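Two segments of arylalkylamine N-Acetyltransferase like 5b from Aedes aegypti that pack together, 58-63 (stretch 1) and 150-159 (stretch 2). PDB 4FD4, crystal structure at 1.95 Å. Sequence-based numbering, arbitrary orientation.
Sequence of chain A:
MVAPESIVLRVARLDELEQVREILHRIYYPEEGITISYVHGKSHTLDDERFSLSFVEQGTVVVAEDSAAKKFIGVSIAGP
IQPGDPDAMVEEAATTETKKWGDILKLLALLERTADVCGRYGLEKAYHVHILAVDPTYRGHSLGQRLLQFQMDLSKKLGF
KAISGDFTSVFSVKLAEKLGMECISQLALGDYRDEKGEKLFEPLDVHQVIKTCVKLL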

ATOM      1  N   GLN A  58       4.714  -0.477 -14.676  1.00 26.93           N
ATOM      2  CA  GLN A  58       6.031  -0.783 -14.100  1.00 26.94           C
ATOM      3  C   GLN A  58       6.231  -2.272 -13.787  1.00 25.24           C
ATOM      4  O   GLN A  58       7.317  -2.673 -13.348  1.00 25.72           O
ATOM      5  CB  GLN A  58       6.285   0.056 -12.842  1.00 28.26           C
ATOM      6  CG  GLN A  58       6.130   1.556 -13.058  1.00 34.11           C
ATOM      7  CD  GLN A  58       6.339   2.373 -11.795  1.00 34.52           C
ATOM      8  OE1 GLN A  58       7.164   2.034 -10.943  1.00 33.94           O
ATOM      9  NE2 GLN A  58       5.591   3.472 -11.676  1.00 37.29           N
ATOM     10  N   GLY A  59       5.193  -3.079 -13.999  1.00 26.06           N
ATOM     11  CA  GLY A  59       5.267  -4.518 -13.762  1.00 25.04           C
ATOM     12  C   GLY A  59       5.384  -4.908 -12.297  1.00 26.55           C
ATOM     13  O   GLY A  59       5.886  -5.994 -11.975  1.00 26.15           O
ATOM     14  N   THR A  60       4.908  -4.045 -11.401  1.00 23.42           N
ATOM     15  CA  THR A  60       4.988  -4.350  -9.966  1.00 22.82           C
ATOM     16  C   THR A  60       3.597  -4.420  -9.301  1.00 22.28           C
ATOM     17  O   THR A  60       3.445  -4.229  -8.083  1.00 20.76           O
ATOM     18  CB  THR A  60       5.926  -3.371  -9.245  1.00 23.59           C
ATOM     19  OG1 THR A  60       5.464  -2.033  -9.450  1.00 23.89           O
ATOM     20  CG2 THR A  60       7.333  -3.488  -9.811  1.00 24.89           C
ATOM     21  N   VAL A  61       2.589  -4.683 -10.128  1.00 20.02           N
ATOM     22  CA  VAL A  61       1.241  -4.960  -9.652  1.00 19.22           C
ATOM     23  C   VAL A  61       0.990  -6.450  -9.791  1.00 18.84           C
ATOM     24  O   VAL A  61       1.054  -7.003 -10.890  1.00 19.29           O
ATOM     25  CB  VAL A  61       0.182  -4.139 -10.420  1.00 20.89           C
ATOM     26  CG1 VAL A  61      -1.218  -4.599 -10.071  1.00 19.35           C
ATOM     27  CG2 VAL A  61       0.344  -2.656 -10.099  1.00 21.31           C
ATOM     28  N   VAL A  62       0.748  -7.107  -8.661  1.00 20.91           N
ATOM     29  CA  VAL A  62       0.526  -8.544  -8.661  1.00 20.55           C
ATOM     30  C   VAL A  62      -0.949  -8.815  -8.393  1.00 25.33           C
ATOM     31  O   VAL A  62      -1.551  -8.202  -7.516  1.00 21.27           O
ATOM     32  CB  VAL A  62       1.346  -9.274  -7.583  1.00 21.23           C
ATOM     33  CG1 VAL A  62       1.039 -10.775  -7.617  1.00 18.17           C
ATOM     34  CG2 VAL A  62       2.836  -9.031  -7.764  1.00 24.47           C
ATOM     35  N   VAL A  63      -1.523  -9.744  -9.147  1.00 21.50           N
ATOM     36  CA  VAL A  63      -2.914 -10.073  -8.978  1.00 25.25           C
ATOM     37  C   VAL A  63      -3.032 -11.548  -8.663  1.00 23.33           C
ATOM     38  O   VAL A  63      -2.184 -12.373  -9.067  1.00 22.65           O
ATOM     39  CB  VAL A  63      -3.747  -9.725 -10.216  1.00 24.03           C
ATOM     40  CG1 VAL A  63      -3.875  -8.203 -10.376  1.00 25.01           C
ATOM     41  CG2 VAL A  63      -3.129 -10.355 -11.453  1.00 24.26           C
TER
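Stretch 2 (150-159) FQMDLSKKLG

Stretch 2 carries the last turns of a helix that begins earlier in the chain, and Gly 159, with positive phi, closes it in a Schellman motif. The helix lies across the start of the strand that begins at Val 61 and continues beyond Val 63, running roughly against it: the N-to-C directions make an angle of 141°, and the axes approach to 9.9 Å. The nearest CA atoms across the two stretches are those of Val 62 and Gln 151, 7.3 Å apart.

Val 62 covers the most surface. Its side chain points toward the helix, where CG2 of Val 62 lies 3.5 Å from CD2 of Phe 150, 3.7 Å from CD of Gln 151 and 4.3 Å from CD2 of Leu 154. The other methyl, CG1 of Val 62, sits over one face of the Phe 150 ring, 4.0 Å from the centroid, in a CH-pi contact.

The CA-to-CB bond of Gln 151 points sideways to stretch 1, but the m, m side chain brings the amide nearer. There NE2 of Gln 151 donates a nearly linear hydrogen bond to the carbonyl O of Thr 60 (3.3 Å, 173°), tying the helix to the backbone just before the strand. Farther along the helix, CD2 of Leu 154 rests 4.0 Å from O of Gly 59, and CD1 of Leu 158 reaches CG2 of Thr 60 at 4.4 Å.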

ATOM      1  N   PHE A 150       4.819 -13.297  -2.972  1.00 24.11           N
ATOM      2  CA  PHE A 150       5.092 -13.089  -4.386  1.00 24.11           C
ATOM      3  C   PHE A 150       5.833 -11.755  -4.525  1.00 21.55           C
ATOM      4  O   PHE A 150       6.832 -11.672  -5.243  1.00 21.47           O
ATOM      5  CB  PHE A 150       3.796 -13.154  -5.218  1.00 19.97           C
ATOM      6  CG  PHE A 150       4.015 -13.137  -6.722  1.00 22.82           C
ATOM      7  CD1 PHE A 150       3.660 -14.232  -7.509  1.00 22.60           C
ATOM      8  CD2 PHE A 150       4.564 -12.015  -7.353  1.00 21.19           C
ATOM      9  CE1 PHE A 150       3.860 -14.225  -8.905  1.00 24.18           C
ATOM     10  CE2 PHE A 150       4.760 -11.996  -8.749  1.00 20.55           C
ATOM     11  CZ  PHE A 150       4.404 -13.095  -9.520  1.00 21.12           C
ATOM     12  N   GLN A 151       5.377 -10.724  -3.813  1.00 20.80           N
ATOM     13  CA  GLN A 151       6.048  -9.415  -3.895  1.00 20.12           C
ATOM     14  C   GLN A 151       7.489  -9.495  -3.366  1.00 20.37           C
ATOM     15  O   GLN A 151       8.406  -8.883  -3.921  1.00 21.88           O
ATOM     16  CB  GLN A 151       5.238  -8.333  -3.165  1.00 19.86           C
ATOM     17  CG  GLN A 151       3.954  -7.885  -3.893  1.00 21.95           C
ATOM     18  CD  GLN A 151       4.219  -6.950  -5.076  1.00 20.51           C
ATOM     19  OE1 GLN A 151       5.303  -6.965  -5.664  1.00 22.18           O
ATOM     20  NE2 GLN A 151       3.222  -6.127  -5.424  1.00 19.52           N
ATOM     21  N   MET A 152       7.693 -10.247  -2.291  1.00 20.54           N
ATOM     22  CA  MET A 152       9.052 -10.459  -1.781  1.00 27.09           C
ATOM     23  C   MET A 152       9.958 -11.143  -2.812  1.00 24.22           C
ATOM     24  O   MET A 152      11.069 -10.695  -3.072  1.00 27.39           O
ATOM     25  CB  MET A 152       9.028 -11.285  -0.496  1.00 26.50           C
ATOM     26  CG  MET A 152       8.558 -10.535   0.738  1.00 30.47           C
ATOM     27  SD  MET A 152       8.244 -11.658   2.131  1.00 33.96           S
ATOM     28  CE  MET A 152       8.115 -10.477   3.479  1.00 40.87           C
ATOM     29  N   ASP A 153       9.469 -12.238  -3.387  1.00 27.32           N
ATOM     30  CA  ASP A 153      10.232 -13.013  -4.364  1.00 26.74           C
ATOM     31  C   ASP A 153      10.577 -12.180  -5.585  1.00 26.72           C
ATOM     32  O   ASP A 153      11.698 -12.224  -6.102  1.00 24.84           O
ATOM     33  CB  ASP A 153       9.425 -14.249  -4.795  1.00 26.69           C
ATOM     34  CG  ASP A 153       9.222 -15.232  -3.658  1.00 33.16           C
ATOM     35  OD1 ASP A 153       9.946 -15.118  -2.647  1.00 34.54           O
ATOM     36  OD2 ASP A 153       8.342 -16.116  -3.771  1.00 35.69           O
ATOM     37  N   LEU A 154       9.591 -11.414  -6.042  1.00 23.89           N
ATOM     38  CA  LEU A 154       9.730 -10.591  -7.227  1.00 25.54           C
ATOM     39  C   LEU A 154      10.735  -9.468  -6.996  1.00 26.07           C
ATOM     40  O   LEU A 154      11.641  -9.247  -7.813  1.00 26.41           O
ATOM     41  CB  LEU A 154       8.360 -10.003  -7.604  1.00 23.05           C
ATOM     42  CG  LEU A 154       8.332  -9.156  -8.873  1.00 22.77           C
ATOM     43  CD1 LEU A 154       8.690 -10.015 -10.095  1.00 27.37           C
ATOM     44  CD2 LEU A 154       6.952  -8.530  -9.058  1.00 25.05           C
ATOM     45  N   SER A 155      10.579  -8.754  -5.884  1.00 26.19           N
ATOM     46  CA  SER A 155      11.489  -7.653  -5.592  1.00 24.76           C
ATOM     47  C   SER A 155      12.902  -8.215  -5.477  1.00 24.78           C
ATOM     48  O   SER A 155      13.852  -7.619  -5.983  1.00 27.00           O
ATOM     49  CB  SER A 155      11.075  -6.900  -4.327  1.00 24.41           C
ATOM     50  OG  SER A 155      10.961  -7.769  -3.216  1.00 28.32           O
ATOM     51  N   LYS A 156      13.029  -9.379  -4.849  1.00 23.97           N
ATOM     52  CA  LYS A 156      14.345 -10.035  -4.758  1.00 28.97           C
ATOM     53  C   LYS A 156      14.937 -10.225  -6.155  1.00 34.97           C
ATOM     54  O   LYS A 156      16.039  -9.736  -6.449  1.00 33.68           O
ATOM     55  CB  LYS A 156      14.230 -11.376  -4.033  1.00 35.68           C
ATOM     56  CG  LYS A 156      15.566 -12.088  -3.792  1.00 41.52           C
ATOM     57  CD  LYS A 156      15.464 -12.997  -2.578  1.00 42.43           C
ATOM     58  CE  LYS A 156      16.754 -13.778  -2.343  1.00 52.23           C
ATOM     59  NZ  LYS A 156      16.894 -14.918  -3.290  1.00 61.14           N
ATOM     60  N   LYS A 157      14.195 -10.898  -7.030  1.00 31.47           N
ATOM     61  CA  LYS A 157      14.701 -11.138  -8.387  1.00 32.52           C
ATOM     62  C   LYS A 157      15.053  -9.846  -9.111  1.00 36.74           C
ATOM     63  O   LYS A 157      15.958  -9.834  -9.945  1.00 36.95           O
ATOM     64  CB  LYS A 157      13.695 -11.928  -9.236  1.00 31.09           C
ATOM     65  CG  LYS A 157      13.433 -13.335  -8.756  1.00 37.00           C
ATOM     66  CD  LYS A 157      12.657 -14.137  -9.803  1.00 39.81           C
ATOM     67  CE  LYS A 157      13.417 -14.190 -11.120  1.00 38.93           C
ATOM     68  NZ  LYS A 157      12.777 -15.091 -12.124  1.00 41.07           N
ATOM     69  N   LEU A 158      14.331  -8.766  -8.812  1.00 30.33           N
ATOM     70  CA  LEU A 158      14.543  -7.496  -9.502  1.00 31.12           C
ATOM     71  C   LEU A 158      15.798  -6.760  -9.001  1.00 34.55           C
ATOM     72  O   LEU A 158      16.204  -5.742  -9.572  1.00 38.53           O
ATOM     73  CB  LEU A 158      13.319  -6.593  -9.351  1.00 32.05           C
ATOM     74  CG  LEU A 158      12.059  -6.975 -10.137  1.00 33.29           C
ATOM     75  CD1 LEU A 158      10.930  -5.983  -9.851  1.00 30.38           C
ATOM     76  CD2 LEU A 158      12.366  -7.020 -11.636  1.00 34.94           C
ATOM     77  N   GLY A 159      16.397  -7.275  -7.934  1.00 33.92           N
ATOM     78  CA  GLY A 159      17.639  -6.725  -7.423  1.00 39.29           C
ATOM     79  C   GLY A 159      17.486  -5.863  -6.181  1.00 39.83           C
ATOM     80  O   GLY A 159      18.471  -5.283  -5.711  1.00 37.52           O
TER